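Local coordinates for protein homoserine dehydrogenase (Thermoplasma acidophilum, PDB 3ING) that probably catalyses the NADPH-dependent interconversion of aspartate semialdehyde and homoserine, a step shared by threonine and methionine biosynthesis, at residues 176-181 against 189-194; 224-229 against 255-260; 274-279 against 298-303. All coordinates share one frame; numbering follows the deposited sequence.

Contact 1 of 3, residues 176-181 against 189-194. With EDO (1,2-ethanediol), chain E; EDO (1,2-ethanediol), chain F.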
loop_
_atom_site.group_PDB
_atom_site.type_symbol
_atom_site.label_atom_id
_atom_site.label_comp_id
_atom_site.label_asym_id
_atom_site.label_seq_id
_atom_site.Cartn_x
_atom_site.Cartn_y
_atom_site.Cartn_z
ATOM N N ASN A 176 -18.959 -13.695 3.443
ATOM C CA ASN A 176 -19.165 -13.274 2.078
ATOM C C ASN A 176 -19.201 -14.454 1.095
ATOM O O ASN A 176 -20.016 -14.514 0.184
ATOM C CB ASN A 176 -18.132 -12.215 1.699
ATOM C CG ASN A 176 -18.636 -10.825 1.964
ATOM O OD1 ASN A 176 -19.537 -10.349 1.258
ATOM N ND2 ASN A 176 -18.098 -10.167 3.014
ATOM N N TYR A 177 -18.319 -15.411 1.331
ATOM C CA TYR A 177 -18.229 -16.627 0.549
ATOM C C TYR A 177 -19.531 -17.368 0.688
ATOM O O TYR A 177 -20.105 -17.895 -0.307
ATOM C CB TYR A 177 -17.063 -17.449 1.111
ATOM C CG TYR A 177 -16.626 -18.645 0.316
ATOM C CD1 TYR A 177 -15.990 -18.489 -0.895
ATOM C CD2 TYR A 177 -16.785 -19.937 0.809
ATOM C CE1 TYR A 177 -15.556 -19.586 -1.631
ATOM C CE2 TYR A 177 -16.358 -21.031 0.085
ATOM C CZ TYR A 177 -15.735 -20.843 -1.136
ATOM O OH TYR A 177 -15.245 -21.889 -1.882
ATOM N N VAL A 178 -20.029 -17.422 1.925
ATOM C CA VAL A 178 -21.317 -18.115 2.207
ATOM C C VAL A 178 -22.465 -17.464 1.472
ATOM O O VAL A 178 -23.225 -18.119 0.799
ATOM C CB VAL A 178 -21.646 -18.159 3.727
ATOM C CG1 VAL A 178 -23.114 -18.457 3.967
ATOM C CG2 VAL A 178 -20.746 -19.203 4.433
ATOM N N ILE A 179 -22.608 -16.158 1.608
ATOM C CA ILE A 179 -23.679 -15.417 0.924
ATOM C C ILE A 179 -23.589 -15.622 -0.588
ATOM O O ILE A 179 -24.568 -15.941 -1.244
ATOM C CB ILE A 179 -23.572 -13.890 1.280
ATOM C CG1 ILE A 179 -23.964 -13.648 2.743
ATOM C CG2 ILE A 179 -24.439 -13.038 0.371
ATOM C CD1 ILE A 179 -23.640 -12.234 3.231
ATOM N N ARG A 180 -22.395 -15.458 -1.151
ATOM C CA ARG A 180 -22.261 -15.585 -2.612
ATOM C C ARG A 180 -22.580 -16.986 -3.141
ATOM O O ARG A 180 -23.199 -17.148 -4.199
ATOM C CB ARG A 180 -20.871 -15.150 -3.040
ATOM C CG ARG A 180 -20.658 -13.675 -2.783
ATOM C CD ARG A 180 -19.306 -13.211 -3.224
ATOM N NE ARG A 180 -19.147 -13.289 -4.668
ATOM C CZ ARG A 180 -18.123 -12.778 -5.348
ATOM N NH1 ARG A 180 -17.150 -12.136 -4.737
ATOM N NH2 ARG A 180 -18.095 -12.898 -6.655
ATOM N N ASN A 181 -22.122 -17.993 -2.416
ATOM C CA ASN A 181 -22.334 -19.358 -2.802
ATOM C C ASN A 181 -23.772 -19.806 -2.555
ATOM O O ASN A 181 -24.334 -20.563 -3.327
ATOM C CB ASN A 181 -21.331 -20.260 -2.085
ATOM C CG ASN A 181 -20.003 -20.265 -2.766
ATOM O OD1 ASN A 181 -19.788 -21.061 -3.667
ATOM N ND2 ASN A 181 -19.147 -19.301 -2.439
ATOM N N ARG A 189 -23.853 -26.309 4.499
ATOM C CA ARG A 189 -22.854 -27.311 4.796
ATOM C C ARG A 189 -21.796 -27.338 3.708
ATOM O O ARG A 189 -20.618 -27.307 3.990
ATOM C CB ARG A 189 -23.487 -28.675 4.913
ATOM C CG ARG A 189 -22.551 -29.719 5.565
ATOM C CD ARG A 189 -23.200 -31.044 5.642
ATOM N NE ARG A 189 -23.238 -31.637 4.321
ATOM C CZ ARG A 189 -24.034 -32.608 3.923
ATOM N NH1 ARG A 189 -24.961 -33.133 4.692
ATOM N NH2 ARG A 189 -23.899 -33.064 2.700
ATOM N N ASP A 190 -22.215 -27.370 2.452
ATOM C CA ASP A 190 -21.233 -27.455 1.376
ATOM C C ASP A 190 -20.274 -26.271 1.328
ATOM O O ASP A 190 -19.042 -26.437 1.118
ATOM C CB ASP A 190 -21.940 -27.551 0.050
ATOM C CG ASP A 190 -22.563 -28.914 -0.189
ATOM O OD1 ASP A 190 -22.443 -29.830 0.666
ATOM O OD2 ASP A 190 -23.219 -29.036 -1.245
ATOM N N VAL A 191 -20.819 -25.078 1.521
ATOM C CA VAL A 191 -20.025 -23.885 1.478
ATOM C C VAL A 191 -19.094 -23.854 2.688
ATOM O O VAL A 191 -17.882 -23.632 2.543
ATOM C CB VAL A 191 -20.879 -22.588 1.455
ATOM C CG1 VAL A 191 -19.939 -21.345 1.262
ATOM C CG2 VAL A 191 -21.962 -22.641 0.360
ATOM N N VAL A 192 -19.640 -24.110 3.878
ATOM C CA VAL A 192 -18.786 -24.144 5.091
ATOM C C VAL A 192 -17.633 -25.158 4.908
ATOM O O VAL A 192 -16.478 -24.885 5.291
ATOM C CB VAL A 192 -19.599 -24.475 6.384
ATOM C CG1 VAL A 192 -18.685 -24.887 7.532
ATOM C CG2 VAL A 192 -20.519 -23.261 6.770
ATOM N N ASP A 193 -17.931 -26.295 4.273
ATOM C CA ASP A 193 -16.918 -27.336 4.010
ATOM C C ASP A 193 -15.816 -26.726 3.123
ATOM O O ASP A 193 -14.633 -26.853 3.421
ATOM C CB ASP A 193 -17.593 -28.529 3.343
ATOM C CG ASP A 193 -16.620 -29.672 2.959
ATOM O OD1 ASP A 193 -15.688 -29.966 3.691
ATOM O OD2 ASP A 193 -16.846 -30.319 1.926
ATOM N N ASP A 194 -16.206 -26.031 2.058
ATOM C CA ASP A 194 -15.232 -25.371 1.218
ATOM C C ASP A 194 -14.439 -24.301 1.953
ATOM O O ASP A 194 -13.253 -24.182 1.718
ATOM C CB ASP A 194 -15.873 -24.726 0.004
ATOM C CG ASP A 194 -16.294 -25.738 -1.040
ATOM O OD1 ASP A 194 -15.719 -26.841 -1.053
ATOM O OD2 ASP A 194 -17.197 -25.409 -1.823
HETATM C C1 EDO E . -19.800 -31.087 2.130
HETATM O O1 EDO E . -21.154 -30.787 2.473
HETATM C C2 EDO E . -19.717 -32.458 1.454
HETATM O O2 EDO E . -20.442 -33.436 2.210
HETATM C C1 EDO F . -15.789 -12.405 -1.235
HETATM O O1 EDO F . -15.448 -12.367 -2.628
HETATM C C2 EDO F . -15.790 -13.837 -0.693
HETATM O O2 EDO F . -14.517 -14.141 -0.100
#

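Contact 2 of 3, residues 224-229 against 255-260. With EDO (1,2-ethanediol), chain I.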
loop_
_atom_site.group_PDB
_atom_site.type_symbol
_atom_site.label_atom_id
_atom_site.label_comp_id
_atom_site.label_asym_id
_atom_site.label_seq_id
_atom_site.Cartn_x
_atom_site.Cartn_y
_atom_site.Cartn_z
ATOM N N HIS A 224 -8.514 2.585 14.586
ATOM C CA HIS A 224 -7.325 2.958 13.844
ATOM C C HIS A 224 -7.473 4.286 13.058
ATOM O O HIS A 224 -6.648 5.150 13.156
ATOM C CB HIS A 224 -6.958 1.901 12.820
ATOM C CG HIS A 224 -5.674 2.194 12.122
ATOM N ND1 HIS A 224 -4.481 1.612 12.496
ATOM C CD2 HIS A 224 -5.375 3.037 11.107
ATOM C CE1 HIS A 224 -3.508 2.068 11.728
ATOM N NE2 HIS A 224 -4.018 2.941 10.887
ATOM N N ILE A 225 -8.515 4.410 12.252
ATOM C CA ILE A 225 -8.641 5.530 11.361
ATOM C C ILE A 225 -9.056 6.773 12.114
ATOM O O ILE A 225 -8.468 7.847 11.864
ATOM C CB ILE A 225 -9.632 5.247 10.253
ATOM C CG1 ILE A 225 -9.108 4.078 9.404
ATOM C CG2 ILE A 225 -9.877 6.523 9.412
ATOM C CD1 ILE A 225 -10.101 3.492 8.409
ATOM N N PHE A 226 -10.064 6.668 12.998
ATOM C CA PHE A 226 -10.576 7.882 13.645
ATOM C C PHE A 226 -10.128 8.122 15.076
ATOM O O PHE A 226 -10.513 9.108 15.689
ATOM C CB PHE A 226 -12.096 7.915 13.514
ATOM C CG PHE A 226 -12.551 8.045 12.076
ATOM C CD1 PHE A 226 -12.350 9.222 11.390
ATOM C CD2 PHE A 226 -13.121 6.978 11.411
ATOM C CE1 PHE A 226 -12.737 9.346 10.066
ATOM C CE2 PHE A 226 -13.519 7.105 10.085
ATOM C CZ PHE A 226 -13.321 8.290 9.425
ATOM N N GLY A 227 -9.279 7.255 15.604
ATOM C CA GLY A 227 -8.712 7.507 16.914
ATOM C C GLY A 227 -9.660 7.300 18.072
ATOM O O GLY A 227 -9.446 7.838 19.154
ATOM N N THR A 228 -10.712 6.526 17.867
ATOM C CA THR A 228 -11.651 6.234 18.914
ATOM C C THR A 228 -11.180 4.997 19.676
ATOM O O THR A 228 -10.172 4.368 19.300
ATOM C CB THR A 228 -13.021 5.956 18.288
ATOM O OG1 THR A 228 -12.832 5.054 17.189
ATOM C CG2 THR A 228 -13.612 7.256 17.753
ATOM N N GLU A 229 -11.905 4.659 20.751
ATOM C CA GLU A 229 -11.618 3.464 21.520
ATOM C C GLU A 229 -12.918 2.681 21.680
ATOM O O GLU A 229 -13.279 2.285 22.780
ATOM C CB GLU A 229 -10.965 3.827 22.862
ATOM C CG GLU A 229 -9.618 4.452 22.645
ATOM C CD GLU A 229 -8.807 4.492 23.912
ATOM O OE1 GLU A 229 -9.434 4.741 24.953
ATOM O OE2 GLU A 229 -7.568 4.269 23.864
ATOM N N VAL A 255 -16.803 2.404 7.569
ATOM C CA VAL A 255 -16.358 3.253 8.659
ATOM C C VAL A 255 -16.299 4.651 8.100
ATOM O O VAL A 255 -15.675 4.911 7.053
ATOM C CB VAL A 255 -15.010 2.785 9.224
ATOM C CG1 VAL A 255 -14.467 3.795 10.200
ATOM C CG2 VAL A 255 -15.168 1.396 9.920
ATOM N N TYR A 256 -16.955 5.554 8.782
ATOM C CA TYR A 256 -17.113 6.936 8.318
ATOM C C TYR A 256 -17.636 7.777 9.472
ATOM O O TYR A 256 -17.927 7.242 10.512
ATOM C CB TYR A 256 -18.082 7.002 7.147
ATOM C CG TYR A 256 -19.470 6.511 7.446
ATOM C CD1 TYR A 256 -19.780 5.165 7.363
ATOM C CD2 TYR A 256 -20.474 7.393 7.791
ATOM C CE1 TYR A 256 -21.047 4.716 7.641
ATOM C CE2 TYR A 256 -21.743 6.953 8.065
ATOM C CZ TYR A 256 -22.027 5.623 7.972
ATOM O OH TYR A 256 -23.285 5.177 8.258
ATOM N N VAL A 257 -17.760 9.090 9.277
ATOM C CA VAL A 257 -18.256 9.988 10.313
ATOM C C VAL A 257 -19.680 10.462 9.973
ATOM O O VAL A 257 -19.925 10.905 8.864
ATOM C CB VAL A 257 -17.354 11.211 10.461
ATOM C CG1 VAL A 257 -17.954 12.216 11.480
ATOM C CG2 VAL A 257 -15.971 10.783 10.864
ATOM N N ASP A 258 -20.604 10.315 10.919
ATOM C CA ASP A 258 -21.998 10.739 10.780
ATOM C C ASP A 258 -22.275 11.704 11.888
ATOM O O ASP A 258 -22.173 11.332 13.069
ATOM C CB ASP A 258 -22.974 9.564 10.931
ATOM N N ASP A 259 -22.615 12.933 11.516
ATOM C CA ASP A 259 -22.915 13.983 12.485
ATOM C C ASP A 259 -21.811 14.044 13.545
ATOM O O ASP A 259 -22.044 13.794 14.728
ATOM C CB ASP A 259 -24.297 13.750 13.115
ATOM N N ARG A 260 -20.593 14.305 13.072
ATOM C CA ARG A 260 -19.409 14.481 13.921
ATOM C C ARG A 260 -18.975 13.239 14.739
ATOM O O ARG A 260 -17.946 13.302 15.407
ATOM C CB ARG A 260 -19.629 15.678 14.857
HETATM C C1 EDO I . -8.030 10.688 9.627
HETATM O O1 EDO I . -9.482 10.657 9.607
HETATM C C2 EDO I . -7.349 9.553 8.849
HETATM O O2 EDO I . -6.707 8.493 9.648
#

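Contact 3 of 3, residues 274-279 against 298-303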
loop_
_atom_site.group_PDB
_atom_site.type_symbol
_atom_site.label_atom_id
_atom_site.label_comp_id
_atom_site.label_asym_id
_atom_site.label_seq_id
_atom_site.Cartn_x
_atom_site.Cartn_y
_atom_site.Cartn_z
ATOM N N ASP A 274 -21.135 -1.107 -11.186
ATOM C CA ASP A 274 -19.903 -0.327 -11.308
ATOM C C ASP A 274 -19.177 -0.037 -9.984
ATOM O O ASP A 274 -18.198 0.696 -9.961
ATOM C CB ASP A 274 -20.214 0.974 -12.045
ATOM C CG ASP A 274 -20.810 0.713 -13.420
ATOM O OD1 ASP A 274 -20.222 -0.119 -14.161
ATOM O OD2 ASP A 274 -21.868 1.314 -13.750
ATOM N N ASP A 275 -19.635 -0.631 -8.893
ATOM C CA ASP A 275 -18.983 -0.477 -7.600
ATOM C C ASP A 275 -17.642 -1.188 -7.645
ATOM O O ASP A 275 -17.591 -2.309 -8.116
ATOM C CB ASP A 275 -19.885 -1.138 -6.562
ATOM C CG ASP A 275 -19.482 -0.837 -5.122
ATOM O OD1 ASP A 275 -18.279 -0.881 -4.784
ATOM O OD2 ASP A 275 -20.412 -0.592 -4.324
ATOM N N PHE A 276 -16.569 -0.597 -7.125
ATOM C CA PHE A 276 -15.261 -1.293 -7.125
ATOM C C PHE A 276 -15.347 -2.642 -6.439
ATOM O O PHE A 276 -14.706 -3.607 -6.829
ATOM C CB PHE A 276 -14.165 -0.482 -6.438
ATOM C CG PHE A 276 -12.890 -1.264 -6.205
ATOM C CD1 PHE A 276 -12.050 -1.553 -7.261
ATOM C CD2 PHE A 276 -12.565 -1.750 -4.950
ATOM C CE1 PHE A 276 -10.915 -2.321 -7.088
ATOM C CE2 PHE A 276 -11.433 -2.497 -4.757
ATOM C CZ PHE A 276 -10.585 -2.775 -5.836
ATOM N N LEU A 277 -16.172 -2.713 -5.420
ATOM C CA LEU A 277 -16.230 -3.928 -4.611
ATOM C C LEU A 277 -16.772 -5.105 -5.394
ATOM O O LEU A 277 -16.563 -6.270 -5.014
ATOM C CB LEU A 277 -17.044 -3.688 -3.325
ATOM C CG LEU A 277 -16.467 -2.682 -2.325
ATOM C CD1 LEU A 277 -17.362 -2.584 -1.029
ATOM C CD2 LEU A 277 -14.994 -3.042 -2.029
HETATM N N MSE A 278 -17.504 -4.822 -6.462
HETATM C CA MSE A 278 -17.980 -5.883 -7.327
HETATM C C MSE A 278 -16.864 -6.434 -8.210
HETATM O O MSE A 278 -17.065 -7.459 -8.845
HETATM C CB MSE A 278 -19.151 -5.383 -8.196
HETATM C CG MSE A 278 -20.452 -5.260 -7.395
HETATM SE SE MSE A 278 -21.160 -6.971 -6.770
HETATM C CE MSE A 278 -21.564 -7.590 -8.484
ATOM N N SER A 279 -15.677 -5.800 -8.226
ATOM C CA SER A 279 -14.566 -6.351 -8.999
ATOM C C SER A 279 -13.874 -7.477 -8.217
ATOM O O SER A 279 -13.066 -8.203 -8.768
ATOM C CB SER A 279 -13.502 -5.296 -9.340
ATOM O OG SER A 279 -12.694 -4.962 -8.203
ATOM N N ASN A 298 -8.261 2.068 -4.254
ATOM C CA ASN A 298 -8.851 0.749 -4.206
ATOM C C ASN A 298 -7.767 -0.312 -4.079
ATOM O O ASN A 298 -6.783 -0.261 -4.778
ATOM C CB ASN A 298 -9.684 0.466 -5.458
ATOM C CG ASN A 298 -10.534 1.651 -5.881
ATOM O OD1 ASN A 298 -11.318 2.177 -5.090
ATOM N ND2 ASN A 298 -10.392 2.070 -7.147
ATOM N N VAL A 299 -8.001 -1.316 -3.239
ATOM C CA VAL A 299 -6.984 -2.352 -2.971
ATOM C C VAL A 299 -7.730 -3.654 -2.802
ATOM O O VAL A 299 -8.779 -3.694 -2.137
ATOM C CB VAL A 299 -6.152 -2.067 -1.719
ATOM C CG1 VAL A 299 -5.023 -3.134 -1.546
ATOM C CG2 VAL A 299 -5.568 -0.633 -1.721
ATOM N N SER A 300 -7.254 -4.684 -3.464
ATOM C CA SER A 300 -7.859 -6.005 -3.347
ATOM C C SER A 300 -6.821 -7.092 -3.599
ATOM O O SER A 300 -5.664 -6.808 -3.898
ATOM C CB SER A 300 -9.039 -6.133 -4.314
ATOM O OG SER A 300 -8.638 -6.088 -5.658
ATOM N N ASP A 301 -7.230 -8.351 -3.470
ATOM C CA ASP A 301 -6.379 -9.438 -3.913
ATOM C C ASP A 301 -7.190 -10.483 -4.646
ATOM O O ASP A 301 -8.412 -10.398 -4.708
ATOM C CB ASP A 301 -5.549 -10.064 -2.765
ATOM C CG ASP A 301 -6.388 -10.682 -1.667
ATOM O OD1 ASP A 301 -7.619 -10.747 -1.784
ATOM O OD2 ASP A 301 -5.772 -11.039 -0.637
ATOM N N ILE A 302 -6.492 -11.493 -5.139
ATOM C CA ILE A 302 -7.118 -12.526 -5.931
ATOM C C ILE A 302 -7.529 -13.708 -5.066
ATOM O O ILE A 302 -8.584 -14.287 -5.243
ATOM C CB ILE A 302 -6.141 -12.949 -7.038
ATOM C CG1 ILE A 302 -5.885 -11.768 -7.995
ATOM C CG2 ILE A 302 -6.635 -14.147 -7.824
ATOM C CD1 ILE A 302 -7.100 -11.282 -8.711
ATOM N N TYR A 303 -6.675 -14.105 -4.141
ATOM C CA TYR A 303 -6.977 -15.259 -3.326
ATOM C C TYR A 303 -6.506 -14.941 -1.927
ATOM O O TYR A 303 -5.317 -14.841 -1.708
ATOM C CB TYR A 303 -6.240 -16.469 -3.875
ATOM C CG TYR A 303 -6.602 -17.748 -3.157
ATOM C CD1 TYR A 303 -5.948 -18.127 -1.999
ATOM C CD2 TYR A 303 -7.626 -18.561 -3.631
ATOM C CE1 TYR A 303 -6.304 -19.306 -1.320
ATOM C CE2 TYR A 303 -8.005 -19.715 -2.964
ATOM C CZ TYR A 303 -7.333 -20.103 -1.822
ATOM O OH TYR A 303 -7.693 -21.297 -1.185
HETATM O O HOH W 1 -10.569 -6.407 -7.397
#

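Contact 1 of 3, residues 176-181 against 189-194
Val191 and Asp194 of helix 188-198 pack against Tyr177, Val178 and Asn181 of helix 173-183. The axes of the two short segments come within 9.6 Å and run roughly antiparallel, at 140°, with no hydrogen bond between them. Along 189-194, Arg189 NE makes a nearly straight 2.9 Å bond to O1 of an ethanediol, probably from the crystallisation liquor, that also lies against Asp190 and Asp193.

Val191 is the apolar centre of the contact, although it was modelled in two conformers and the contacts given are those of one. Its two methyls divide the work. Val191 CG1, anti to the backbone N (chi1 -174°), lies 3.5 Å from Tyr177 CD2 and 3.6 Å from Val178 CA, and also touches the Val178 methyl CG2. Val191 CG2 meets Asn181 CB at 3.5 Å. One turn on, Asp194 brings its methylene to the edge of the tyrosine ring, with CB 3.5 Å from Tyr177 OH. The carboxylate plane stands steeply to the ring, and its OD2 forms a salt bridge with Arg186.

Asn181 also belongs to the tyrosine's surroundings. Asn181 ND2 lies over the centre of one face of the Tyr177 ring and donates to Tyr177 O at 2.7 Å. That carbonyl is gripped twice, because the helical N-H of Asn181 reaches it from the opposite face of its plane. Asn181 OD1 takes a bond from Arg186, so one arginine from the connecting turn holds both helices.

The pair forms a helical hairpin packed beside the antiparallel sheet. Helix 173-183 rests on strand 249-258 through Ile179 and through Asn176 OD1, which accepts from Leu251 N, while Tyr177 also touches Met282 and Asp283 of a loop and makes a cation-pi contact with Lys198.

Contact 2 of 3, residues 224-229 against 255-260
Phe226, in the last turn of helix 212-226, lies against Val255 and Val257 of strand 249-258, a helix end packed on the antiparallel sheet. The two valines take different parts of the ring. Val255 CG1 comes to the edge in the ring plane, 3.4 Å from Phe226 CE2. Val257 CG2 sits over one face of the Phe226 ring toward the rim, making a CH-pi contact 4.0 Å from the ring centroid and 26° off its normal. The opposite face of the Phe226 ring is covered from within the helix by Ile225 CG2, 3.7 Å above the plane, so the phenyl is sandwiched between two methyls. Its CG lies anti to the carbonyl carbon (chi1 -65°), which carries the ring out to the strand.

Strand 249-258 is bordered by 164-170 and 261-270. Ile225 reaches Val164 and Phe167 on the first, and Phe226 touches Pro262 on the second. The chain then leaves the helix at Gly227, whose positive phi (74°) suits glycine. An ethanediol, probably from the crystallisation liquor, is hydrogen-bonded through O2 to Ile225 O at 2.9 Å and also bonds Val164 O.

Contact 3 of 3, residues 274-279 against 298-303
Phe276 and Asn298 mark the nearest approach of the two backbones, their CA atoms 7.3 Å apart. Residues 298-301 are the end of strand 296-301, outermost in the antiparallel sheet within this chain, whereas 274-279 belong to the loop between strands 261-270 and 286-291. The loop turns at Asp275, whose OD1 accepts from Leu277 N at 2.9 Å in an Asx turn; its OD2 forms a salt bridge with Arg168. Phe276 O then receives two bonds from Ser279, one from the backbone N and one from OG, the latter 2.8 Å long and in the carbonyl plane.

Phe276 sends its ring toward the strand, chi1 170° setting CG opposite the backbone N. Asn298 CB stands almost exactly over the centre of the Phe276 ring, 3.3 Å from the centroid, in a close CH-pi contact. The amide of Asn298 follows over the same ring, its plane only 18° from the phenyl, while its OD1 accepts from Gln288 NE2. Ser279 OG occupies the opposite face of the Phe276 ring, 3.3 Å above the plane and displaced toward the rim. A water connects the two segments past the ring: it donates to Ser279 OG at 2.7 Å and is hydrogen-bonded to Ser300 OG at 2.6 Å.

Strand 296-301 continues the sheet into the second subunit by antiparallel pairing. Ser300 OG bonds Asn298 ND2 of that subunit, the reverse bond also forms, and Phe276 packs on Phe276 of that subunit. Buried Asn298 and Ser300 thus meet the ring with their polar atoms hydrogen-bonded, consistent with a dimer interface interleaving apolar contact and hydrogen bonding.

The three contacts follow one another along the chain without touching. Contacts 2 and 3 reach the same antiparallel sheet, with centres about 23 Å apart: contact 2 on strand 249-258, contact 3 on strand 296-301, where the sheet crosses into the second subunit. Contact 1 is the helical hairpin beside it, its centre about 19 Å from that of contact 3 and about 32 Å from that of contact 2. Its Tyr177 side chain lies about 11 Å from the bound NADPH. In contact 2, the Val255 side chain is about 8 Å from that of Lys217, the predicted proton donor; in contact 3, the Val299 side chain is about 8 Å from the sodium ion.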